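Local coordinates for putative type III secretion protein YscO (Vibrio parahaemolyticus, PDB 4MH6), which is of unknown function but probably takes part in type III secretion, and is built as a long helical coiled-coil hairpin, at residues 66-71 with 101-106. Numbering follows the deposited sequence.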
loop_
_atom_site.group_PDB
_atom_site.type_symbol
_atom_site.label_atom_id
_atom_site.label_comp_id
_atom_site.label_asym_id
_atom_site.label_seq_id
_atom_site.Cartn_x
_atom_site.Cartn_y
_atom_site.Cartn_z
ATOM N N ALA A 66 -19.348 19.367 -0.634
ATOM C CA ALA A 66 -20.203 19.871 0.439
ATOM C C ALA A 66 -20.369 21.369 0.258
ATOM O O ALA A 66 -21.493 21.871 0.196
ATOM C CB ALA A 66 -19.611 19.551 1.777
ATOM N N ASP A 67 -19.243 22.065 0.121
ATOM C CA ASP A 67 -19.234 23.502 -0.072
ATOM C C ASP A 67 -19.942 23.959 -1.319
ATOM O O ASP A 67 -20.774 24.876 -1.278
ATOM C CB ASP A 67 -17.805 24.005 -0.177
ATOM C CG ASP A 67 -17.078 23.956 1.139
ATOM O OD1 ASP A 67 -17.725 23.603 2.155
ATOM O OD2 ASP A 67 -15.864 24.298 1.163
ATOM N N TYR A 68 -19.591 23.335 -2.432
ATOM C CA TYR A 68 -20.154 23.708 -3.708
ATOM C C TYR A 68 -21.656 23.519 -3.728
ATOM O O TYR A 68 -22.401 24.379 -4.194
ATOM C CB TYR A 68 -19.519 22.882 -4.826
ATOM C CG TYR A 68 -19.871 23.404 -6.187
ATOM C CD1 TYR A 68 -19.129 24.423 -6.753
ATOM C CD2 TYR A 68 -20.960 22.889 -6.907
ATOM C CE1 TYR A 68 -19.443 24.919 -8.001
ATOM C CE2 TYR A 68 -21.283 23.373 -8.171
ATOM C CZ TYR A 68 -20.517 24.389 -8.708
ATOM O OH TYR A 68 -20.793 24.906 -9.944
ATOM N N HIS A 69 -22.085 22.381 -3.217
ATOM C CA HIS A 69 -23.488 22.017 -3.186
ATOM C C HIS A 69 -24.394 23.128 -2.641
ATOM O O HIS A 69 -25.483 23.390 -3.179
ATOM C CB HIS A 69 -23.643 20.758 -2.344
ATOM C CG HIS A 69 -25.051 20.310 -2.209
ATOM N ND1 HIS A 69 -25.734 19.701 -3.242
ATOM C CD2 HIS A 69 -25.919 20.392 -1.174
ATOM C CE1 HIS A 69 -26.960 19.413 -2.841
ATOM N NE2 HIS A 69 -27.099 19.825 -1.593
ATOM N N VAL A 70 -23.927 23.775 -1.573
ATOM C CA VAL A 70 -24.660 24.855 -0.924
ATOM C C VAL A 70 -24.791 26.057 -1.860
ATOM O O VAL A 70 -25.866 26.631 -1.999
ATOM C CB VAL A 70 -23.963 25.287 0.390
ATOM C CG1 VAL A 70 -24.750 26.385 1.068
ATOM C CG2 VAL A 70 -23.845 24.113 1.338
ATOM N N TRP A 71 -23.694 26.453 -2.486
ATOM C CA TRP A 71 -23.749 27.568 -3.412
ATOM C C TRP A 71 -24.613 27.190 -4.603
ATOM O O TRP A 71 -25.450 27.983 -5.037
ATOM C CB TRP A 71 -22.362 27.976 -3.915
ATOM C CG TRP A 71 -21.569 28.697 -2.931
ATOM C CD1 TRP A 71 -20.703 28.157 -2.010
ATOM C CD2 TRP A 71 -21.529 30.120 -2.728
ATOM N NE1 TRP A 71 -20.126 29.158 -1.255
ATOM C CE2 TRP A 71 -20.609 30.370 -1.673
ATOM C CE3 TRP A 71 -22.157 31.205 -3.346
ATOM C CZ2 TRP A 71 -20.313 31.655 -1.219
ATOM C CZ3 TRP A 71 -21.869 32.499 -2.878
ATOM C CH2 TRP A 71 -20.960 32.705 -1.819
ATOM N N ALA A 101 -27.407 24.437 -15.782
ATOM C CA ALA A 101 -26.830 23.206 -16.261
ATOM C C ALA A 101 -25.345 23.186 -15.931
ATOM O O ALA A 101 -24.848 22.213 -15.372
ATOM C CB ALA A 101 -27.046 23.079 -17.766
ATOM N N LEU A 102 -24.642 24.269 -16.244
ATOM C CA LEU A 102 -23.204 24.327 -15.986
ATOM C C LEU A 102 -22.879 24.203 -14.501
ATOM O O LEU A 102 -21.900 23.562 -14.117
ATOM C CB LEU A 102 -22.599 25.600 -16.595
ATOM C CG LEU A 102 -22.552 25.582 -18.133
ATOM C CD1 LEU A 102 -22.303 26.960 -18.726
ATOM C CD2 LEU A 102 -21.518 24.581 -18.652
ATOM N N LEU A 103 -23.705 24.826 -13.674
ATOM C CA LEU A 103 -23.546 24.764 -12.232
ATOM C C LEU A 103 -23.705 23.323 -11.758
ATOM O O LEU A 103 -22.958 22.857 -10.907
ATOM C CB LEU A 103 -24.595 25.651 -11.551
ATOM C CG LEU A 103 -24.374 27.161 -11.648
ATOM C CD1 LEU A 103 -25.602 27.926 -11.196
ATOM C CD2 LEU A 103 -23.163 27.583 -10.840
ATOM N N ARG A 104 -24.689 22.630 -12.310
ATOM C CA ARG A 104 -24.933 21.244 -11.966
ATOM C C ARG A 104 -23.866 20.287 -12.508
ATOM O O ARG A 104 -23.559 19.275 -11.869
ATOM C CB ARG A 104 -26.293 20.825 -12.482
ATOM C CG ARG A 104 -27.428 21.462 -11.744
ATOM C CD ARG A 104 -28.694 21.197 -12.486
ATOM N NE ARG A 104 -29.869 21.681 -11.785
ATOM C CZ ARG A 104 -31.104 21.617 -12.273
ATOM N NH1 ARG A 104 -31.314 21.109 -13.476
ATOM N NH2 ARG A 104 -32.128 22.075 -11.559
ATOM N N GLU A 105 -23.334 20.578 -13.692
ATOM C CA GLU A 105 -22.292 19.733 -14.264
ATOM C C GLU A 105 -21.056 19.776 -13.393
ATOM O O GLU A 105 -20.363 18.781 -13.227
ATOM C CB GLU A 105 -21.883 20.187 -15.669
ATOM C CG GLU A 105 -22.900 19.934 -16.767
ATOM C CD GLU A 105 -22.382 20.331 -18.145
ATOM O OE1 GLU A 105 -21.164 20.599 -18.285
ATOM O OE2 GLU A 105 -23.188 20.367 -19.103
ATOM N N ARG A 106 -20.772 20.958 -12.866
ATOM C CA ARG A 106 -19.610 21.156 -12.031
ATOM C C ARG A 106 -19.749 20.357 -10.752
ATOM O O ARG A 106 -18.788 19.812 -10.251
ATOM C CB ARG A 106 -19.447 22.640 -11.756
ATOM C CG ARG A 106 -18.315 23.012 -10.839
ATOM C CD ARG A 106 -17.000 22.404 -11.276
ATOM N NE ARG A 106 -15.933 22.907 -10.424
ATOM C CZ ARG A 106 -14.705 22.400 -10.359
ATOM N NH1 ARG A 106 -13.823 22.953 -9.529
ATOM N NH2 ARG A 106 -14.360 21.335 -11.092
#
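Tyr68 carries its ring anti to the backbone N (chi1 -169°), which directs it across to helix 90-167 with its hydroxyl reaching Leu103; there Arg106, with CG also anti to its own N (chi1 177°), brings CB and CG up to the phenol. The two side chains cross at about a right angle. Arg106 CG lies 3.4 Å from Tyr68 CZ and also nears Tyr68 CE1, approaching the ring obliquely, while Arg106 CB comes near Tyr68 OH. Here the arginine meets the ring through its aliphatic stem, and the guanidinium is no stacking partner, its plane standing nearly perpendicular to the ring. In the plane of the ring, at its edge, sits the carbonyl of Leu103, with Leu103 O beside Tyr68 CE2 and 3.1 Å from Tyr68 OH. The phenol can donate a hydrogen bond to this oxygen, although its single proton has another acceptor within reach. The Leu103 CD2 methyl lies against the hydroxyl oxygen in van der Waals contact, 3.7 Å from Tyr68 OH. The same leucine reaches along helix 18-84 to Arg72, Glu75 and Arg79, and Tyr68 also touches Glu107 and Leu110. These residues join two antiparallel helices of a hairpin within the predicted coiled coil, towards its connecting turn and at the surface. Chemically the junction is mixed: the aromatic ring packs against the hydrocarbon stem of arginine, while its hydroxyl lies beside a leucine methyl and a main-chain oxygen, the latter one possible acceptor for a proton whose bond is not settled.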